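PDB 6JS9: hypothetical membrane protein from Corynebacterium glutamicum, which binds heme through this N-terminal domain of HtaA and probably takes part in heme uptake, passing heme along the corynebacterial transport machinery. Local coordinates for residues A[92-95]-A[100-103]; A[138-141]-A[146-149]; A[54-59]-A[64-69]. One frame throughout, in Å; residues are numbered along the deposited sequence.

Contact 1: A[92-95]-A[100-103]; sequences IKMV and SAQL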
ATOM      1  N   ILE A  92       6.964  -0.113  -0.365  1.00 30.29           N
ATOM      2  CA  ILE A  92       5.879  -0.830  -1.021  1.00 32.23           C
ATOM      3  C   ILE A  92       6.470  -1.785  -2.051  1.00 38.14           C
ATOM      4  O   ILE A  92       7.352  -1.408  -2.836  1.00 29.85           O
ATOM      5  CB  ILE A  92       4.906   0.181  -1.651  1.00 36.27           C
ATOM      6  CG1 ILE A  92       4.204   0.976  -0.537  1.00 31.81           C
ATOM      7  CG2 ILE A  92       3.911  -0.499  -2.589  1.00 29.57           C
ATOM      8  CD1 ILE A  92       4.279   2.470  -0.713  1.00 34.60           C
ATOM      9  N   LYS A  93       6.005  -3.038  -2.027  1.00 38.44           N
ATOM     10  CA  LYS A  93       6.430  -4.087  -2.945  1.00 39.40           C
ATOM     11  C   LYS A  93       5.206  -4.814  -3.476  1.00 36.04           C
ATOM     12  O   LYS A  93       4.210  -4.975  -2.776  1.00 33.57           O
ATOM     13  CB  LYS A  93       7.347  -5.115  -2.260  1.00 36.74           C
ATOM     14  CG  LYS A  93       8.554  -4.512  -1.603  1.00 45.12           C
ATOM     15  CD  LYS A  93       9.278  -5.512  -0.734  1.00 45.60           C
ATOM     16  CE  LYS A  93      10.246  -4.762   0.171  1.00 51.92           C
ATOM     17  NZ  LYS A  93      11.209  -5.656   0.878  1.00 57.73           N
ATOM     18  N   MET A  94       5.288  -5.276  -4.710  1.00 35.10           N
ATOM     19  CA  MET A  94       4.258  -6.145  -5.258  1.00 34.61           C
ATOM     20  C   MET A  94       4.903  -7.476  -5.615  1.00 36.61           C
ATOM     21  O   MET A  94       5.875  -7.511  -6.379  1.00 30.57           O
ATOM     22  CB  MET A  94       3.587  -5.503  -6.469  1.00 38.95           C
ATOM     23  CG  MET A  94       2.210  -6.037  -6.727  1.00 36.46           C
ATOM     24  SD  MET A  94       1.253  -4.893  -7.729  1.00 42.32           S
ATOM     25  CE  MET A  94      -0.198  -5.898  -8.010  1.00 39.98           C
ATOM     26  N   VAL A  95       4.393  -8.556  -5.026  1.00 35.18           N
ATOM     27  CA  VAL A  95       4.901  -9.911  -5.245  1.00 33.78           C
ATOM     28  C   VAL A  95       3.889 -10.646  -6.117  1.00 39.70           C
ATOM     29  O   VAL A  95       2.738 -10.855  -5.701  1.00 30.98           O
ATOM     30  CB  VAL A  95       5.131 -10.658  -3.921  1.00 34.78           C
ATOM     31  CG1 VAL A  95       5.802 -12.021  -4.177  1.00 31.38           C
ATOM     32  CG2 VAL A  95       5.967  -9.824  -2.960  1.00 30.20           C
ATOM     33  N   SER A 100      -2.354 -13.753  -9.369  1.00 39.20           N
ATOM     34  CA  SER A 100      -2.380 -13.302  -7.988  1.00 37.60           C
ATOM     35  C   SER A 100      -1.157 -12.452  -7.682  1.00 36.84           C
ATOM     36  O   SER A 100      -0.084 -12.656  -8.251  1.00 33.51           O
ATOM     37  CB  SER A 100      -2.397 -14.481  -7.005  1.00 45.57           C
ATOM     38  OG  SER A 100      -3.658 -15.110  -6.977  1.00 57.16           O
ATOM     39  N   ALA A 101      -1.324 -11.522  -6.743  1.00 32.66           N
ATOM     40  CA  ALA A 101      -0.218 -10.743  -6.218  1.00 34.91           C
ATOM     41  C   ALA A 101      -0.480 -10.442  -4.744  1.00 39.53           C
ATOM     42  O   ALA A 101      -1.604 -10.568  -4.252  1.00 35.01           O
ATOM     43  CB  ALA A 101      -0.021  -9.436  -6.997  1.00 31.16           C
ATOM     44  N   GLN A 102       0.580 -10.044  -4.045  1.00 30.08           N
ATOM     45  CA  GLN A 102       0.497  -9.518  -2.687  1.00 29.43           C
ATOM     46  C   GLN A 102       1.085  -8.115  -2.654  1.00 30.78           C
ATOM     47  O   GLN A 102       2.087  -7.836  -3.320  1.00 33.21           O
ATOM     48  CB  GLN A 102       1.248 -10.418  -1.717  1.00 29.66           C
ATOM     49  CG  GLN A 102       0.634 -11.779  -1.620  1.00 31.27           C
ATOM     50  CD  GLN A 102       1.367 -12.661  -0.665  1.00 43.36           C
ATOM     51  OE1 GLN A 102       2.577 -12.869  -0.803  1.00 54.36           O
ATOM     52  NE2 GLN A 102       0.648 -13.192   0.320  1.00 48.13           N
ATOM     53  N   LEU A 103       0.461  -7.230  -1.892  1.00 34.35           N
ATOM     54  CA  LEU A 103       0.988  -5.893  -1.661  1.00 27.83           C
ATOM     55  C   LEU A 103       1.656  -5.889  -0.294  1.00 35.58           C
ATOM     56  O   LEU A 103       0.987  -6.098   0.721  1.00 30.96           O
ATOM     57  CB  LEU A 103      -0.122  -4.840  -1.723  1.00 33.20           C
ATOM     58  CG  LEU A 103      -0.677  -4.471  -3.095  1.00 37.30           C
ATOM     59  CD1 LEU A 103      -1.910  -3.571  -2.979  1.00 27.80           C
ATOM     60  CD2 LEU A 103       0.393  -3.800  -3.942  1.00 38.46           C
TER
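Met94 reaches across to two residues of the neighbouring strand, laying its side chain obliquely over Leu103 and ending against Ala101. Its CG turns away from the backbone N (chi1 -156°) and the chain beyond runs out extended, which carries the methyl CE to 3.7 Å from Ala101 CB. Further back along the same side chain, CG and SD of Met94 both rest on one branch of Leu103, with Met94 CG 4.0 Å from Leu103 CD2. This is the close-packed, buried face of the pair. Phe68 and Leu136 also touch Met94 there, while Leu13, Trp15 and Val134 lie against Leu103.

The backbones between them are tied at Val95 and Gln102, an antiparallel hydrogen-bonded pair. Val95 N donates to Gln102 O at 3.0 Å, and Gln102 N returns a bond to Val95 O at 2.8 Å; each donor lies in the plane of the carbonyl it meets. Val95 O also receives the CA-H of Ala101, with 3.0 Å between O and CA. One residue along, Met94 and Leu103 form a non-hydrogen-bonded pair.

The other face, that of Val95 and Gln102, is looser and partly open to solvent. Here the two side chains meet only near their roots, Val95 CB lying 4.5 Å from Gln102 CB. Lys93 extends away from the opposite strand, and its NZ makes long, weak ion pairs with Glu67 and Asp128.

Two consecutive antiparallel strands joined by a short connection form a beta hairpin, here strands 82-97 and 100-110 in the curled antiparallel sheet of the HtaA domain, with one face buried and the other partly open.

Contact 2: A[138-141]-A[146-149]; sequences SAAD and SIDL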
ATOM      1  N   SER A 138      -5.325  -9.815 -15.321  1.00 51.89           N
ATOM      2  CA  SER A 138      -4.557 -10.654 -16.237  1.00 48.79           C
ATOM      3  C   SER A 138      -3.367 -11.263 -15.508  1.00 44.14           C
ATOM      4  O   SER A 138      -2.869 -10.708 -14.524  1.00 38.50           O
ATOM      5  CB  SER A 138      -4.046  -9.866 -17.460  1.00 51.81           C
ATOM      6  OG  SER A 138      -5.110  -9.257 -18.175  1.00 54.44           O
ATOM      7  N   ALA A 139      -2.907 -12.410 -16.001  1.00 42.03           N
ATOM      8  CA  ALA A 139      -1.746 -13.048 -15.399  1.00 43.38           C
ATOM      9  C   ALA A 139      -0.510 -12.193 -15.629  1.00 45.01           C
ATOM     10  O   ALA A 139      -0.270 -11.715 -16.740  1.00 46.84           O
ATOM     11  CB  ALA A 139      -1.528 -14.446 -15.979  1.00 47.25           C
ATOM     12  N   ALA A 140       0.283 -12.007 -14.582  1.00 38.04           N
ATOM     13  CA  ALA A 140       1.580 -11.369 -14.752  1.00 39.14           C
ATOM     14  C   ALA A 140       2.529 -12.302 -15.506  1.00 40.34           C
ATOM     15  O   ALA A 140       2.626 -13.494 -15.196  1.00 42.10           O
ATOM     16  CB  ALA A 140       2.165 -10.984 -13.395  1.00 35.94           C
ATOM     17  N   ASP A 141       3.235 -11.757 -16.493  1.00 39.02           N
ATOM     18  CA  ASP A 141       4.181 -12.531 -17.301  1.00 40.01           C
ATOM     19  C   ASP A 141       5.400 -11.647 -17.543  1.00 39.89           C
ATOM     20  O   ASP A 141       5.365 -10.765 -18.406  1.00 40.63           O
ATOM     21  CB  ASP A 141       3.534 -12.973 -18.605  1.00 47.34           C
ATOM     22  CG  ASP A 141       4.437 -13.869 -19.456  1.00 47.45           C
ATOM     23  OD1 ASP A 141       5.660 -13.991 -19.186  1.00 44.81           O
ATOM     24  OD2 ASP A 141       3.890 -14.460 -20.409  1.00 47.87           O
ATOM     25  N   SER A 146       4.982  -5.882 -20.835  1.00 50.76           N
ATOM     26  CA  SER A 146       4.262  -5.108 -19.836  1.00 46.11           C
ATOM     27  C   SER A 146       3.505  -6.034 -18.895  1.00 40.96           C
ATOM     28  O   SER A 146       3.244  -7.198 -19.204  1.00 60.11           O
ATOM     29  CB  SER A 146       3.296  -4.119 -20.489  1.00 54.77           C
ATOM     30  OG  SER A 146       2.420  -4.809 -21.352  1.00 59.00           O
ATOM     31  N   ILE A 147       3.165  -5.494 -17.731  1.00 39.56           N
ATOM     32  CA  ILE A 147       2.349  -6.191 -16.746  1.00 38.43           C
ATOM     33  C   ILE A 147       1.228  -5.249 -16.319  1.00 48.89           C
ATOM     34  O   ILE A 147       1.487  -4.133 -15.849  1.00 47.30           O
ATOM     35  CB  ILE A 147       3.174  -6.655 -15.536  1.00 39.54           C
ATOM     36  CG1 ILE A 147       4.125  -7.777 -15.947  1.00 42.72           C
ATOM     37  CG2 ILE A 147       2.252  -7.095 -14.378  1.00 35.93           C
ATOM     38  CD1 ILE A 147       5.193  -8.090 -14.924  1.00 40.49           C
ATOM     39  N   ASP A 148      -0.014  -5.686 -16.503  1.00 50.05           N
ATOM     40  CA  ASP A 148      -1.173  -4.914 -16.083  1.00 49.22           C
ATOM     41  C   ASP A 148      -1.398  -5.141 -14.589  1.00 43.15           C
ATOM     42  O   ASP A 148      -1.592  -6.283 -14.152  1.00 38.89           O
ATOM     43  CB  ASP A 148      -2.388  -5.328 -16.910  1.00 52.80           C
ATOM     44  CG  ASP A 148      -3.605  -4.456 -16.653  1.00 56.31           C
ATOM     45  OD1 ASP A 148      -3.564  -3.608 -15.738  1.00 53.57           O
ATOM     46  OD2 ASP A 148      -4.609  -4.626 -17.377  1.00 58.66           O
ATOM     47  N   LEU A 149      -1.349  -4.064 -13.808  1.00 35.75           N
ATOM     48  CA  LEU A 149      -1.508  -4.128 -12.356  1.00 34.30           C
ATOM     49  C   LEU A 149      -2.960  -4.047 -11.907  1.00 41.70           C
ATOM     50  O   LEU A 149      -3.220  -4.041 -10.694  1.00 39.02           O
ATOM     51  CB  LEU A 149      -0.696  -3.007 -11.691  1.00 33.52           C
ATOM     52  CG  LEU A 149       0.819  -3.028 -11.949  1.00 37.86           C
ATOM     53  CD1 LEU A 149       1.517  -1.846 -11.307  1.00 42.07           C
ATOM     54  CD2 LEU A 149       1.460  -4.328 -11.481  1.00 38.05           C
TER
HETATM   55  O   HOH W   1      -4.100  -7.295 -14.322  1.00 31.38           O
HETATM   56  O   HOH W   2      -0.774  -8.891 -14.761  1.00 36.15           O
HETATM   57  O   HOH W   3       1.972  -9.746 -18.430  1.00 42.18           O
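Ala140 and Ile147 supply the direct apolar touch between the loop 138-141 and the strand that begins at Ser146, with Ala140 CB 4.0 Å from Ile147 CG2. With chi1 -69° placing CG1 beside the backbone N of Ile147, CG2 is the branch set anti to that N, and it is the one that meets Ala140. CG1 of the same side chain lies alongside the backbone of Asp141, 4.1 Å from Asp141 O. No hydrogen bond runs straight from one segment to the other.

Water fills that role. Asp148 O accepts from two water molecules, at 2.7 Å from water 1 and 2.8 Å from water 2, and each leads back to Ser138: water 1 takes the N-H of Ser138, and water 2 gives its other hydrogen to Ser138 O. Both backbone polar groups of Ser138 are thus linked to a single carbonyl of the strand. Nearer the turn, water 3 donates to Ser146 O at 3.0 Å and has weak bonds to Asp141 N and Ala139 O.

Residues 138-141 belong to the connection between strands 129-136 and 146-155, which pair antiparallel in the sheet of the HtaA domain, and residues 146-149 open the second of these strands; by residues 138-141 the first has given way to irregular chain, and solvent bridges replace the ladder of direct bonds.

Behind this first shell, Phe96 of strand 82-97 packs against both Ala140 and Ile147, and a backbone bond to Gly98 holds Ala140. On its strand side Ile147 bonds through its backbone to Leu180, and its side chain touches Ile182 and Phe142. The carboxylates turn to nearby serines, Asp141 OD1 bonding to Ser143 OG and Asp148 OD1 to Ser150 OG.

Contact 3: A[54-59]-A[64-69]; sequences NGTTVT and GTVEFN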
ATOM      1  N   ASN A  54      16.891  -1.217 -10.039  1.00 40.45           N
ATOM      2  CA  ASN A  54      17.287  -2.502  -9.465  1.00 41.13           C
ATOM      3  C   ASN A  54      16.203  -3.128  -8.602  1.00 38.19           C
ATOM      4  O   ASN A  54      16.484  -4.078  -7.874  1.00 39.33           O
ATOM      5  CB  ASN A  54      18.569  -2.405  -8.630  1.00 46.38           C
ATOM      6  CG  ASN A  54      19.796  -2.160  -9.460  1.00 56.49           C
ATOM      7  OD1 ASN A  54      19.808  -2.402 -10.673  1.00 65.32           O
ATOM      8  ND2 ASN A  54      20.857  -1.686  -8.806  1.00 51.22           N
ATOM      9  N   GLY A  55      14.978  -2.616  -8.638  1.00 43.49           N
ATOM     10  CA  GLY A  55      13.962  -3.107  -7.731  1.00 36.20           C
ATOM     11  C   GLY A  55      13.218  -4.344  -8.187  1.00 37.91           C
ATOM     12  O   GLY A  55      12.250  -4.737  -7.531  1.00 34.65           O
ATOM     13  N   THR A  56      13.615  -4.977  -9.288  1.00 36.54           N
ATOM     14  CA  THR A  56      12.861  -6.101  -9.833  1.00 37.91           C
ATOM     15  C   THR A  56      13.654  -7.394  -9.692  1.00 38.07           C
ATOM     16  O   THR A  56      14.820  -7.464 -10.090  1.00 41.07           O
ATOM     17  CB  THR A  56      12.489  -5.862 -11.299  1.00 44.59           C
ATOM     18  OG1 THR A  56      11.714  -4.654 -11.403  1.00 45.89           O
ATOM     19  CG2 THR A  56      11.666  -7.026 -11.817  1.00 41.12           C
ATOM     20  N   THR A  57      13.022  -8.405  -9.101  1.00 36.29           N
ATOM     21  CA  THR A  57      13.595  -9.742  -8.982  1.00 38.22           C
ATOM     22  C   THR A  57      12.620 -10.703  -9.637  1.00 43.50           C
ATOM     23  O   THR A  57      11.445 -10.741  -9.264  1.00 45.85           O
ATOM     24  CB  THR A  57      13.827 -10.136  -7.519  1.00 36.64           C
ATOM     25  OG1 THR A  57      14.785  -9.259  -6.924  1.00 42.77           O
ATOM     26  CG2 THR A  57      14.348 -11.558  -7.419  1.00 43.32           C
ATOM     27  N   VAL A  58      13.094 -11.470 -10.608  1.00 41.84           N
ATOM     28  CA  VAL A  58      12.239 -12.390 -11.339  1.00 42.49           C
ATOM     29  C   VAL A  58      12.738 -13.807 -11.099  1.00 45.86           C
ATOM     30  O   VAL A  58      13.891 -14.123 -11.411  1.00 46.80           O
ATOM     31  CB  VAL A  58      12.201 -12.048 -12.837  1.00 41.06           C
ATOM     32  CG1 VAL A  58      11.376 -13.059 -13.589  1.00 37.75           C
ATOM     33  CG2 VAL A  58      11.620 -10.647 -13.013  1.00 37.11           C
ATOM     34  N   THR A  59      11.876 -14.655 -10.537  1.00 38.94           N
ATOM     35  CA  THR A  59      12.216 -16.060 -10.329  1.00 37.42           C
ATOM     36  C   THR A  59      11.634 -16.981 -11.394  1.00 45.14           C
ATOM     37  O   THR A  59      12.116 -18.105 -11.555  1.00 40.93           O
ATOM     38  CB  THR A  59      11.734 -16.534  -8.947  1.00 36.98           C
ATOM     39  OG1 THR A  59      10.332 -16.272  -8.816  1.00 42.26           O
ATOM     40  CG2 THR A  59      12.474 -15.790  -7.832  1.00 42.05           C
ATOM     41  N   GLY A  64       7.659 -13.006  -9.342  1.00 35.69           N
ATOM     42  CA  GLY A  64       8.717 -12.051  -9.107  1.00 37.53           C
ATOM     43  C   GLY A  64       8.215 -10.977  -8.177  1.00 32.90           C
ATOM     44  O   GLY A  64       7.031 -10.933  -7.825  1.00 34.80           O
ATOM     45  N   THR A  65       9.136 -10.088  -7.791  1.00 34.48           N
ATOM     46  CA  THR A  65       8.811  -8.966  -6.912  1.00 40.75           C
ATOM     47  C   THR A  65       9.270  -7.656  -7.537  1.00 40.45           C
ATOM     48  O   THR A  65      10.374  -7.578  -8.079  1.00 38.14           O
ATOM     49  CB  THR A  65       9.468  -9.129  -5.536  1.00 34.40           C
ATOM     50  OG1 THR A  65       9.027 -10.356  -4.950  1.00 31.86           O
ATOM     51  CG2 THR A  65       9.094  -7.978  -4.620  1.00 31.22           C
ATOM     52  N   VAL A  66       8.437  -6.620  -7.446  1.00 33.52           N
ATOM     53  CA  VAL A  66       8.829  -5.282  -7.879  1.00 32.20           C
ATOM     54  C   VAL A  66       8.751  -4.341  -6.683  1.00 42.35           C
ATOM     55  O   VAL A  66       7.689  -4.204  -6.055  1.00 31.38           O
ATOM     56  CB  VAL A  66       7.964  -4.777  -9.040  1.00 34.38           C
ATOM     57  CG1 VAL A  66       8.422  -3.390  -9.462  1.00 36.37           C
ATOM     58  CG2 VAL A  66       8.042  -5.740 -10.206  1.00 33.99           C
ATOM     59  N   GLU A  67       9.874  -3.701  -6.362  1.00 36.69           N
ATOM     60  CA  GLU A  67       9.921  -2.698  -5.308  1.00 32.83           C
ATOM     61  C   GLU A  67       9.647  -1.329  -5.914  1.00 33.88           C
ATOM     62  O   GLU A  67      10.085  -1.038  -7.030  1.00 43.54           O
ATOM     63  CB  GLU A  67      11.285  -2.707  -4.622  1.00 32.92           C
ATOM     64  CG  GLU A  67      11.601  -4.007  -3.904  1.00 43.34           C
ATOM     65  CD  GLU A  67      12.959  -3.976  -3.238  1.00 55.13           C
ATOM     66  OE1 GLU A  67      13.740  -3.032  -3.507  1.00 60.80           O
ATOM     67  OE2 GLU A  67      13.241  -4.891  -2.438  1.00 63.73           O
ATOM     68  N   PHE A  68       8.935  -0.487  -5.168  1.00 31.81           N
ATOM     69  CA  PHE A  68       8.472   0.811  -5.644  1.00 32.19           C
ATOM     70  C   PHE A  68       9.043   1.945  -4.803  1.00 38.56           C
ATOM     71  O   PHE A  68       9.356   1.769  -3.623  1.00 35.93           O
ATOM     72  CB  PHE A  68       6.933   0.890  -5.611  1.00 36.04           C
ATOM     73  CG  PHE A  68       6.269   0.009  -6.626  1.00 36.74           C
ATOM     74  CD1 PHE A  68       5.990  -1.318  -6.334  1.00 38.30           C
ATOM     75  CD2 PHE A  68       5.952   0.502  -7.888  1.00 36.59           C
ATOM     76  CE1 PHE A  68       5.400  -2.153  -7.277  1.00 36.77           C
ATOM     77  CE2 PHE A  68       5.354  -0.319  -8.842  1.00 34.20           C
ATOM     78  CZ  PHE A  68       5.076  -1.651  -8.531  1.00 39.94           C
ATOM     79  N   ASN A  69       9.185   3.113  -5.432  1.00 37.17           N
ATOM     80  CA  ASN A  69       9.461   4.346  -4.713  1.00 42.58           C
ATOM     81  C   ASN A  69       8.173   4.917  -4.152  1.00 42.09           C
ATOM     82  O   ASN A  69       7.135   4.906  -4.821  1.00 46.22           O
ATOM     83  CB  ASN A  69      10.090   5.383  -5.638  1.00 35.81           C
ATOM     84  CG  ASN A  69      11.494   5.016  -6.029  1.00 48.53           C
ATOM     85  OD1 ASN A  69      12.341   4.759  -5.167  1.00 51.20           O
ATOM     86  ND2 ASN A  69      11.752   4.969  -7.330  1.00 39.26           N
TER
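Val66 lies beside Thr56, the two side chains pointing the same way, and both of its methyls face the threonine hydroxyl from the same side, with Thr56 OG1 4.0 Å from Val66 CG2. That hydroxyl is buried but satisfied, being hydrogen-bonded to Ala8 N of strand 7-9. It sits beside its own backbone N (chi1 -58°), with the methyl CG2 of Thr56 set anti to that N, 4.0 Å from Thr65 O.

The strands 48-58 and 63-79 that carry this pair form an antiparallel beta hairpin of the HtaA domain, their short segments almost exactly antiparallel at 177°. Thr57 and Thr65 exchange two bonds: Thr57 N donates to Thr65 O at 3.0 Å, and Thr65 N to Thr57 O at 2.8 Å, both in the carbonyl plane. Near the corner at Asn54, Glu67 N bonds to Gly55 O at 2.8 Å, tilted 29° from that plane, and Glu67 CB lies 3.7 Å from Gly55 O.

Gly64 comes close to the other strand, its CA 3.0 Å from Thr57 O and opposite Val58. Phe142 touches Val58 and Val66, whereas Thr57 stands on the exposed face with Thr65.

How the contacts relate
Following the chain from its N terminus, contact 3 closes first, joining strands 48-58 and 63-79 as a hairpin. Contact 1 then closes the hairpin of strands 82-97 and 100-110, and contact 2 the loop leading into strand 146-155. The three come in series, with none nested in or crossing another. Contacts 3 and 1 are linked through the neighbouring strands 63-79 and 82-97: Val66 N and Phe68 N probably bond to Met94 O and Ile92 O, so the segments 54-59, 64-69, 92-95 and 100-103 follow one another across the sheet. Contact 2 meets contact 1 where Leu149 packs on Met94 SD, but does not touch contact 3, about 5 Å away at the nearest atoms.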